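Local coordinates for protein OLD nuclease (Thermus scotoductus, PDB 6P74) that degrades linear or supercoiled double-stranded DNA from 5' to 3' as a metal-dependent exonuclease and also hydrolyses ATP when stimulated by DNA, at residues A370-V376 / C400-C406. Residues are numbered along the deposited sequence.
Sequences AKRALLV and CIAVVDC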
loop_
_atom_site.group_PDB
_atom_site.type_symbol
_atom_site.label_atom_id
_atom_site.label_comp_id
_atom_site.label_asym_id
_atom_site.label_seq_id
_atom_site.Cartn_x
_atom_site.Cartn_y
_atom_site.Cartn_z
ATOM N N ALA A 370 19.259 -14.782 10.117
ATOM C CA ALA A 370 19.056 -16.211 10.271
ATOM C C ALA A 370 18.090 -16.494 11.412
ATOM O O ALA A 370 17.932 -15.689 12.338
ATOM C CB ALA A 370 20.392 -16.915 10.535
ATOM N N LYS A 371 17.444 -17.658 11.337
ATOM C CA LYS A 371 16.665 -18.128 12.479
ATOM C C LYS A 371 17.572 -18.517 13.641
ATOM O O LYS A 371 17.208 -18.309 14.806
ATOM C CB LYS A 371 15.781 -19.308 12.063
ATOM C CG LYS A 371 14.651 -18.926 11.130
ATOM C CD LYS A 371 13.804 -20.137 10.746
ATOM C CE LYS A 371 12.606 -19.759 9.858
ATOM N NZ LYS A 371 11.834 -20.985 9.448
ATOM N N ARG A 372 18.755 -19.063 13.342
ATOM C CA ARG A 372 19.700 -19.548 14.339
ATOM C C ARG A 372 21.105 -19.510 13.745
ATOM O O ARG A 372 21.283 -19.621 12.525
ATOM C CB ARG A 372 19.350 -20.975 14.785
ATOM C CG ARG A 372 18.541 -21.037 16.060
ATOM C CD ARG A 372 17.268 -21.827 15.866
ATOM N NE ARG A 372 17.560 -23.142 15.323
ATOM C CZ ARG A 372 16.646 -24.081 15.130
ATOM N NH1 ARG A 372 15.378 -23.839 15.444
ATOM N NH2 ARG A 372 17.001 -25.254 14.626
ATOM N N ALA A 373 22.107 -19.371 14.613
ATOM C CA ALA A 373 23.493 -19.289 14.176
ATOM C C ALA A 373 24.362 -20.289 14.926
ATOM O O ALA A 373 24.262 -20.416 16.152
ATOM C CB ALA A 373 24.065 -17.875 14.378
ATOM N N LEU A 374 25.225 -20.980 14.182
ATOM C CA LEU A 374 26.339 -21.737 14.744
ATOM C C LEU A 374 27.605 -20.894 14.570
ATOM O O LEU A 374 27.998 -20.581 13.439
ATOM C CB LEU A 374 26.489 -23.107 14.064
ATOM C CG LEU A 374 27.686 -23.969 14.537
ATOM C CD1 LEU A 374 27.557 -24.431 16.007
ATOM C CD2 LEU A 374 27.871 -25.168 13.648
ATOM N N LEU A 375 28.221 -20.509 15.684
ATOM C CA LEU A 375 29.410 -19.656 15.685
ATOM C C LEU A 375 30.658 -20.530 15.820
ATOM O O LEU A 375 30.785 -21.249 16.812
ATOM C CB LEU A 375 29.339 -18.657 16.845
ATOM C CG LEU A 375 27.989 -17.934 16.909
ATOM C CD1 LEU A 375 27.983 -16.808 17.967
ATOM C CD2 LEU A 375 27.625 -17.373 15.508
ATOM N N VAL A 376 31.575 -20.465 14.841
ATOM C CA VAL A 376 32.837 -21.201 14.899
ATOM C C VAL A 376 34.002 -20.221 14.706
ATOM O O VAL A 376 33.823 -19.062 14.301
ATOM C CB VAL A 376 32.907 -22.361 13.869
ATOM C CG1 VAL A 376 31.683 -23.230 13.942
ATOM C CG2 VAL A 376 33.095 -21.828 12.456
ATOM N N CYS A 400 17.474 -21.981 7.527
ATOM C CA CYS A 400 17.915 -20.633 7.924
ATOM C C CYS A 400 18.849 -20.673 9.132
ATOM O O CYS A 400 18.736 -19.867 10.060
ATOM C CB CYS A 400 16.734 -19.701 8.188
ATOM S SG CYS A 400 15.586 -19.567 6.795
ATOM N N ILE A 401 19.804 -21.605 9.108
ATOM C CA ILE A 401 20.877 -21.642 10.091
ATOM C C ILE A 401 22.113 -21.040 9.450
ATOM O O ILE A 401 22.583 -21.535 8.421
ATOM C CB ILE A 401 21.157 -23.070 10.583
ATOM C CG1 ILE A 401 19.907 -23.659 11.242
ATOM C CG2 ILE A 401 22.366 -23.060 11.549
ATOM C CD1 ILE A 401 20.007 -25.140 11.513
ATOM N N ALA A 402 22.641 -19.977 10.040
ATOM C CA ALA A 402 23.897 -19.407 9.575
ATOM C C ALA A 402 25.051 -20.064 10.306
ATOM O O ALA A 402 25.086 -20.081 11.537
ATOM C CB ALA A 402 23.950 -17.905 9.815
ATOM N N VAL A 403 25.988 -20.607 9.550
ATOM C CA VAL A 403 27.246 -21.074 10.095
ATOM C C VAL A 403 28.260 -19.960 9.875
ATOM O O VAL A 403 28.601 -19.637 8.734
ATOM C CB VAL A 403 27.688 -22.379 9.431
ATOM C CG1 VAL A 403 29.046 -22.814 9.992
ATOM C CG2 VAL A 403 26.599 -23.444 9.617
ATOM N N VAL A 404 28.765 -19.377 10.955
ATOM C CA VAL A 404 29.495 -18.116 10.889
ATOM C C VAL A 404 30.938 -18.333 11.320
ATOM O O VAL A 404 31.207 -18.721 12.464
ATOM C CB VAL A 404 28.828 -17.047 11.757
ATOM C CG1 VAL A 404 28.855 -17.467 13.214
ATOM C CG2 VAL A 404 29.558 -15.767 11.562
ATOM N N ASP A 405 31.856 -18.057 10.402
ATOM C CA ASP A 405 33.296 -18.010 10.650
ATOM C C ASP A 405 33.608 -16.677 11.334
ATOM O O ASP A 405 33.542 -15.610 10.710
ATOM C CB ASP A 405 33.987 -18.194 9.293
ATOM C CG ASP A 405 35.465 -17.807 9.274
ATOM O OD1 ASP A 405 36.027 -17.404 10.310
ATOM O OD2 ASP A 405 36.071 -17.922 8.171
ATOM N N CYS A 406 33.900 -16.712 12.625
ATOM C CA CYS A 406 33.946 -15.465 13.386
ATOM C C CYS A 406 35.331 -14.832 13.435
ATOM O O CYS A 406 35.471 -13.716 13.956
ATOM C CB CYS A 406 33.445 -15.684 14.816
ATOM S SG CYS A 406 31.703 -16.236 14.971
#
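Start at the N-terminal end, where Cys400 O is shared by two weak hydrogen bonds, from Lys371 N (2.9 Å) and Arg372 N (3.4 Å). From there the parallel pairing of 372-376 with 401-405 is regular. Arg372 O accepts from Ala402 N (2.9 Å), Ala402 O from Leu374 N (2.8 Å), Leu374 O from Val404 N (2.9 Å), Val404 O from Val376 N (3.0 Å), and Val376 O from Cys406 N (2.9 Å). Ala373 and Leu375 turn their backbone N and O to the other neighbour, strand 426-431 and Pro425 just before it, so 372-376 is an inner strand. Strand 401-405 is the sheet's edge within this chain, where Val403 O accepts a hydrogen bond from Arg382 NE and Asp405 O one from Arg364 NE. Among side chains, Arg372 sends NH2 to Val522 O, and Asp405 OD1 accepts from Gly407 N. Val403 packs on helix 379-391, the crossover of this Toprim beta-alpha-beta unit, while Leu375 and Cys406 meet helix 409-422 on the other face. Strand 372-376 thus has its polar backbone satisfied from both neighbouring strands and leads directly to Glu377, which probably binds a divalent metal cation; the chemistry here is structural, beside the nuclease site.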